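PDB 4W9R: uncharacterized protein from Capnocytophaga ochracea, which is of unknown function but belongs to the putative esterase family of the alpha/beta-hydrolase clan, so ester hydrolysis can only be inferred. Local coordinates for residues 95-100 and 128-132; 336-340 and 352-356. All coordinates share one frame; numbering follows the deposited sequence.

How the contacts relate
From the N terminus the chain starts on the mixed sheet of the esterase-like domain, and contact 1 closes while that sheet is still being built, before strand 143-149. The 27 residues between 95-100 and 128-132 hold the rest of helix 91-110, strand 116-122 and most of helix 123-128; contact 1 ties helix 91-110 to the turn after helix 123-128. After strand 215-216 the chain continues as helices and their connecting loops, and contact 2 closes a much shorter loop near the C terminus, tying helix 329-339 to helix 350-362. The two contacts neither nest nor cross: they follow in series, on opposite sides of the chain's centre, with nearest atoms about 49 Å apart.

Contact 1. Residues 95-100 and 128-132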
loop_
_atom_site.group_PDB
_atom_site.type_symbol
_atom_site.label_atom_id
_atom_site.label_comp_id
_atom_site.label_asym_id
_atom_site.label_seq_id
_atom_site.Cartn_x
_atom_site.Cartn_y
_atom_site.Cartn_z
ATOM N N PHE B 95 -11.956 -21.560 -14.957
ATOM C CA PHE B 95 -11.827 -20.307 -14.223
ATOM C C PHE B 95 -11.205 -19.235 -15.109
ATOM O O PHE B 95 -11.642 -18.082 -15.107
ATOM C CB PHE B 95 -10.988 -20.498 -12.959
ATOM C CG PHE B 95 -10.839 -19.249 -12.138
ATOM C CD1 PHE B 95 -11.821 -18.877 -11.236
ATOM C CD2 PHE B 95 -9.717 -18.446 -12.269
ATOM C CE1 PHE B 95 -11.687 -17.728 -10.479
ATOM C CE2 PHE B 95 -9.579 -17.295 -11.516
ATOM C CZ PHE B 95 -10.566 -16.936 -10.620
ATOM N N PHE B 96 -10.181 -19.629 -15.860
ATOM C CA PHE B 96 -9.488 -18.732 -16.776
ATOM C C PHE B 96 -10.458 -18.065 -17.749
ATOM O O PHE B 96 -10.419 -16.848 -17.936
ATOM C CB PHE B 96 -8.410 -19.499 -17.544
ATOM C CG PHE B 96 -7.582 -18.643 -18.457
ATOM C CD1 PHE B 96 -6.593 -17.819 -17.946
ATOM C CD2 PHE B 96 -7.780 -18.677 -19.826
ATOM C CE1 PHE B 96 -5.824 -17.037 -18.785
ATOM C CE2 PHE B 96 -7.013 -17.896 -20.669
ATOM C CZ PHE B 96 -6.036 -17.075 -20.148
ATOM N N GLU B 97 -11.329 -18.868 -18.355
ATOM C CA GLU B 97 -12.295 -18.361 -19.325
ATOM C C GLU B 97 -13.490 -17.687 -18.653
ATOM O O GLU B 97 -14.135 -16.822 -19.245
ATOM C CB GLU B 97 -12.775 -19.487 -20.241
ATOM C CG GLU B 97 -11.673 -20.105 -21.093
ATOM C CD GLU B 97 -12.203 -21.113 -22.097
ATOM O OE1 GLU B 97 -13.396 -21.029 -22.454
ATOM O OE2 GLU B 97 -11.424 -21.989 -22.527
ATOM N N PHE B 98 -13.784 -18.087 -17.418
ATOM C CA PHE B 98 -14.850 -17.457 -16.643
ATOM C C PHE B 98 -14.607 -15.958 -16.500
ATOM O O PHE B 98 -15.532 -15.157 -16.616
ATOM C CB PHE B 98 -14.971 -18.108 -15.263
ATOM C CG PHE B 98 -15.447 -17.169 -14.187
ATOM C CD1 PHE B 98 -16.771 -16.764 -14.135
ATOM C CD2 PHE B 98 -14.569 -16.699 -13.222
ATOM C CE1 PHE B 98 -17.209 -15.901 -13.147
ATOM C CE2 PHE B 98 -15.001 -15.836 -12.230
ATOM C CZ PHE B 98 -16.324 -15.437 -12.192
ATOM N N VAL B 99 -13.356 -15.587 -16.251
ATOM C CA VAL B 99 -12.986 -14.182 -16.135
ATOM C C VAL B 99 -13.139 -13.469 -17.477
ATOM O O VAL B 99 -13.771 -12.417 -17.564
ATOM C CB VAL B 99 -11.537 -14.019 -15.636
ATOM C CG1 VAL B 99 -11.168 -12.546 -15.542
ATOM C CG2 VAL B 99 -11.355 -14.706 -14.291
ATOM N N SER B 100 -12.558 -14.057 -18.520
ATOM C CA SER B 100 -12.578 -13.470 -19.858
ATOM C C SER B 100 -13.962 -13.416 -20.494
ATOM O O SER B 100 -14.420 -12.355 -20.914
ATOM C CB SER B 100 -11.646 -14.250 -20.788
ATOM O OG SER B 100 -10.289 -14.039 -20.456
ATOM N N LEU B 128 -1.256 -17.558 -13.265
ATOM C CA LEU B 128 -2.368 -17.831 -14.168
ATOM C C LEU B 128 -2.699 -16.610 -15.021
ATOM O O LEU B 128 -3.060 -16.736 -16.192
ATOM C CB LEU B 128 -3.603 -18.267 -13.377
ATOM C CG LEU B 128 -4.908 -18.427 -14.163
ATOM C CD1 LEU B 128 -4.794 -19.568 -15.155
ATOM C CD2 LEU B 128 -6.084 -18.644 -13.224
ATOM N N ALA B 129 -2.560 -15.429 -14.428
ATOM C CA ALA B 129 -2.897 -14.180 -15.099
ATOM C C ALA B 129 -1.993 -13.910 -16.300
ATOM O O ALA B 129 -2.372 -13.179 -17.215
ATOM C CB ALA B 129 -2.826 -13.021 -14.116
ATOM N N ASN B 130 -0.799 -14.496 -16.293
ATOM C CA ASN B 130 0.139 -14.327 -17.398
ATOM C C ASN B 130 -0.421 -14.836 -18.719
ATOM O O ASN B 130 -0.116 -14.301 -19.784
ATOM C CB ASN B 130 1.457 -15.048 -17.102
ATOM C CG ASN B 130 2.227 -14.418 -15.962
ATOM O OD1 ASN B 130 2.141 -13.213 -15.730
ATOM N ND2 ASN B 130 2.992 -15.233 -15.244
ATOM N N TYR B 131 -1.256 -15.867 -18.639
ATOM C CA TYR B 131 -1.728 -16.568 -19.827
ATOM C C TYR B 131 -2.738 -15.770 -20.646
ATOM O O TYR B 131 -3.122 -16.185 -21.738
ATOM C CB TYR B 131 -2.315 -17.922 -19.428
ATOM C CG TYR B 131 -1.245 -18.939 -19.109
ATOM C CD1 TYR B 131 -0.632 -18.963 -17.863
ATOM C CD2 TYR B 131 -0.831 -19.861 -20.060
ATOM C CE1 TYR B 131 0.355 -19.886 -17.570
ATOM C CE2 TYR B 131 0.153 -20.787 -19.777
ATOM C CZ TYR B 131 0.744 -20.795 -18.532
ATOM O OH TYR B 131 1.725 -21.716 -18.250
ATOM N N TYR B 132 -3.165 -14.624 -20.125
ATOM C CA TYR B 132 -4.033 -13.736 -20.889
ATOM C C TYR B 132 -3.261 -13.058 -22.023
ATOM O O TYR B 132 -3.857 -12.509 -22.949
ATOM C CB TYR B 132 -4.679 -12.696 -19.972
ATOM C CG TYR B 132 -5.709 -13.295 -19.044
ATOM C CD1 TYR B 132 -6.922 -13.756 -19.535
ATOM C CD2 TYR B 132 -5.469 -13.410 -17.682
ATOM C CE1 TYR B 132 -7.867 -14.313 -18.698
ATOM C CE2 TYR B 132 -6.412 -13.966 -16.834
ATOM C CZ TYR B 132 -7.610 -14.415 -17.351
ATOM O OH TYR B 132 -8.557 -14.971 -16.523
#
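Phe96 and Tyr132 form an offset stack that carries most of this contact. Their ring centroids lie 4.2 Å apart and the planes differ by 18°, while the two side chains point in opposite directions. Phe96 CE1 sits above the middle of the Tyr132 ring, whereas Tyr132 CE1 lies over the rim of the Phe96 face. Because the rings run past each other, the tyrosine hydroxyl reaches back to the helix backbone: Tyr132 OH donates a hydrogen bond of 3.0 Å to Phe96 O. It arrives in the carbonyl plane on a lone pair, with a C=O...donor angle of 125°, close to where the helix widens into a pi-type turn at 98-100. One aromatic residue thus covers both the side chain and the carbonyl of Phe96. The phenylalanine ring is placed for this by CG standing opposite the backbone N (chi1 -177°).

The buried part of the contact is closely filled. The two methyls of Leu128 divide the work, CD1 meeting Phe96 CD1 at 3.8 Å and CD2 reaching the edge of the Phe95 ring. Val99 lies across the phenol end of Tyr132. The CB of buried Tyr131 lies 3.7 Å from Phe96 CE1, and its hydroxyl turns away to a hydrogen bond with Gly86 O. On the outer side the cover thins: Phe96 and Ser100 are partly exposed, Ser100 OG lies at the edge of the Tyr132 ring, and Glu97 turns outward to a salt bridge with Arg14.

In the alpha/beta-hydrolase fold the contact joins helix 91-110 to the turn that leaves helix 123-128, the two helices being linked through strand 116-122. Phe141 meets Tyr132 edge-to-face and touches Val99, Pro88 packs on Leu128, and helix 76-79 lies against Phe95.

Contact 2. Residues 336-340 and 352-356; sequences YQKAY and LINER. With ACT (acetate ion), chain I.
A chi1 of -57° sets Arg356 CG opposite the carbonyl carbon, and a bend at chi2 (-68°) then carries the chain along the Tyr336 ring to its hydroxyl. Arg356 CB rests over one face of that ring, 3.7 Å from the centroid, as a CH-pi contact. Farther out, NH2 of Arg356 donates a 3.0 Å hydrogen bond to Tyr336 OH, which lies in the guanidinium plane; ring and guanidinium stand 87° apart. The other terminal nitrogen, Arg356 NH1, donates a 2.8 Å hydrogen bond to O of an acetate ion, probably taken up from the crystallisation liquor. Helix 314-325 supplies two acidic partners: Glu321 forms a salt bridge with Arg356 NH2, and Glu324 is hydrogen-bonded to Tyr336 OH.

Here helix 350-362 runs back alongside helix 329-339 in a helical hairpin, and the succession of short helices in this C-terminal region is consistent with a tetratricopeptide-like array. A phenylalanine in place of Tyr336 would keep a face beneath Arg356 CB but would probably cost both Arg356 NH2 and Glu324 a polar partner, leaving the guanidinium with one bond fewer beside its salt bridge to Glu321.

Ile353 packs between the helices: its CG2 methyl lies against the backbone of Tyr336 and 4.0 Å from Tyr340 CB, at the edge of the Tyr340 ring, while CD1 extends to Ala339 CB at 3.9 Å. Toward solvent, exposed Tyr340 lies beside Asn354, whose OD1 approaches ring atom CE1, with amide and ring planes steeply inclined.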
loop_
_atom_site.group_PDB
_atom_site.type_symbol
_atom_site.label_atom_id
_atom_site.label_comp_id
_atom_site.label_asym_id
_atom_site.label_seq_id
_atom_site.Cartn_x
_atom_site.Cartn_y
_atom_site.Cartn_z
ATOM N N TYR B 336 -11.303 40.790 -27.275
ATOM C CA TYR B 336 -11.210 41.166 -25.868
ATOM C C TYR B 336 -12.586 41.520 -25.314
ATOM O O TYR B 336 -12.946 41.114 -24.209
ATOM C CB TYR B 336 -10.255 42.344 -25.676
ATOM C CG TYR B 336 -8.806 41.954 -25.482
ATOM C CD1 TYR B 336 -8.424 41.132 -24.431
ATOM C CD2 TYR B 336 -7.818 42.430 -26.334
ATOM C CE1 TYR B 336 -7.101 40.780 -24.244
ATOM C CE2 TYR B 336 -6.492 42.085 -26.155
ATOM C CZ TYR B 336 -6.139 41.259 -25.108
ATOM O OH TYR B 336 -4.821 40.912 -24.924
ATOM N N GLN B 337 -13.354 42.277 -26.093
ATOM C CA GLN B 337 -14.702 42.672 -25.701
ATOM C C GLN B 337 -15.615 41.457 -25.581
ATOM O O GLN B 337 -16.579 41.462 -24.817
ATOM C CB GLN B 337 -15.280 43.671 -26.704
ATOM C CG GLN B 337 -14.578 45.021 -26.714
ATOM C CD GLN B 337 -14.989 45.884 -27.893
ATOM O OE1 GLN B 337 -15.618 45.406 -28.837
ATOM N NE2 GLN B 337 -14.631 47.162 -27.844
ATOM N N LYS B 338 -15.299 40.415 -26.341
ATOM C CA LYS B 338 -16.067 39.180 -26.307
ATOM C C LYS B 338 -15.720 38.380 -25.053
ATOM O O LYS B 338 -16.571 37.699 -24.481
ATOM C CB LYS B 338 -15.798 38.351 -27.565
ATOM C CG LYS B 338 -16.984 37.534 -28.044
ATOM C CD LYS B 338 -16.727 36.962 -29.430
ATOM C CE LYS B 338 -17.968 36.282 -29.987
ATOM N NZ LYS B 338 -17.744 35.767 -31.367
ATOM N N ALA B 339 -14.464 38.478 -24.629
ATOM C CA ALA B 339 -13.993 37.768 -23.446
ATOM C C ALA B 339 -14.534 38.405 -22.172
ATOM O O ALA B 339 -14.748 37.727 -21.169
ATOM C CB ALA B 339 -12.475 37.737 -23.416
ATOM N N TYR B 340 -14.756 39.714 -22.226
ATOM C CA TYR B 340 -15.224 40.471 -21.070
ATOM C C TYR B 340 -16.624 40.040 -20.632
ATOM O O TYR B 340 -17.012 40.239 -19.482
ATOM C CB TYR B 340 -15.210 41.969 -21.384
ATOM C CG TYR B 340 -15.518 42.854 -20.198
ATOM C CD1 TYR B 340 -14.533 43.177 -19.276
ATOM C CD2 TYR B 340 -16.792 43.377 -20.008
ATOM C CE1 TYR B 340 -14.808 43.989 -18.191
ATOM C CE2 TYR B 340 -17.076 44.190 -18.927
ATOM C CZ TYR B 340 -16.080 44.494 -18.021
ATOM O OH TYR B 340 -16.355 45.303 -16.943
ATOM N N LEU B 352 -8.367 43.215 -15.975
ATOM C CA LEU B 352 -7.224 42.991 -16.854
ATOM C C LEU B 352 -7.615 43.148 -18.318
ATOM O O LEU B 352 -6.890 43.765 -19.100
ATOM C CB LEU B 352 -6.625 41.604 -16.618
ATOM C CG LEU B 352 -5.493 41.185 -17.558
ATOM C CD1 LEU B 352 -4.350 42.187 -17.518
ATOM C CD2 LEU B 352 -4.997 39.792 -17.207
ATOM N N ILE B 353 -8.764 42.587 -18.682
ATOM C CA ILE B 353 -9.277 42.694 -20.042
ATOM C C ILE B 353 -9.523 44.154 -20.409
ATOM O O ILE B 353 -9.232 44.583 -21.526
ATOM C CB ILE B 353 -10.579 41.886 -20.216
ATOM C CG1 ILE B 353 -10.305 40.393 -20.021
ATOM C CG2 ILE B 353 -11.188 42.130 -21.587
ATOM C CD1 ILE B 353 -11.545 39.533 -20.066
ATOM N N ASN B 354 -10.042 44.919 -19.452
ATOM C CA ASN B 354 -10.321 46.332 -19.670
ATOM C C ASN B 354 -9.060 47.138 -19.960
ATOM O O ASN B 354 -9.074 48.043 -20.795
ATOM C CB ASN B 354 -11.045 46.924 -18.461
ATOM C CG ASN B 354 -12.413 47.466 -18.814
ATOM O OD1 ASN B 354 -13.415 46.757 -18.724
ATOM N ND2 ASN B 354 -12.462 48.729 -19.225
ATOM N N GLU B 355 -7.974 46.808 -19.266
ATOM C CA GLU B 355 -6.695 47.477 -19.484
ATOM C C GLU B 355 -6.209 47.231 -20.909
ATOM O O GLU B 355 -5.656 48.126 -21.551
ATOM C CB GLU B 355 -5.650 46.993 -18.476
ATOM C CG GLU B 355 -4.326 47.746 -18.541
ATOM C CD GLU B 355 -3.254 47.127 -17.661
ATOM O OE1 GLU B 355 -2.822 47.788 -16.691
ATOM O OE2 GLU B 355 -2.839 45.983 -17.941
ATOM N N ARG B 356 -6.426 46.015 -21.398
ATOM C CA ARG B 356 -6.056 45.650 -22.758
ATOM C C ARG B 356 -6.921 46.397 -23.768
ATOM O O ARG B 356 -6.431 46.862 -24.796
ATOM C CB ARG B 356 -6.187 44.140 -22.965
ATOM C CG ARG B 356 -5.373 43.303 -21.988
ATOM C CD ARG B 356 -3.881 43.471 -22.215
ATOM N NE ARG B 356 -3.087 42.740 -21.231
ATOM C CZ ARG B 356 -2.738 41.462 -21.351
ATOM N NH1 ARG B 356 -2.014 40.880 -20.407
ATOM N NH2 ARG B 356 -3.116 40.765 -22.414
HETATM C C ACT I . -0.024 38.076 -19.071
HETATM O O ACT I . -1.006 38.319 -19.805
HETATM O OXT ACT I . 0.836 37.303 -19.546
HETATM C CH3 ACT I . 0.117 38.674 -17.702
#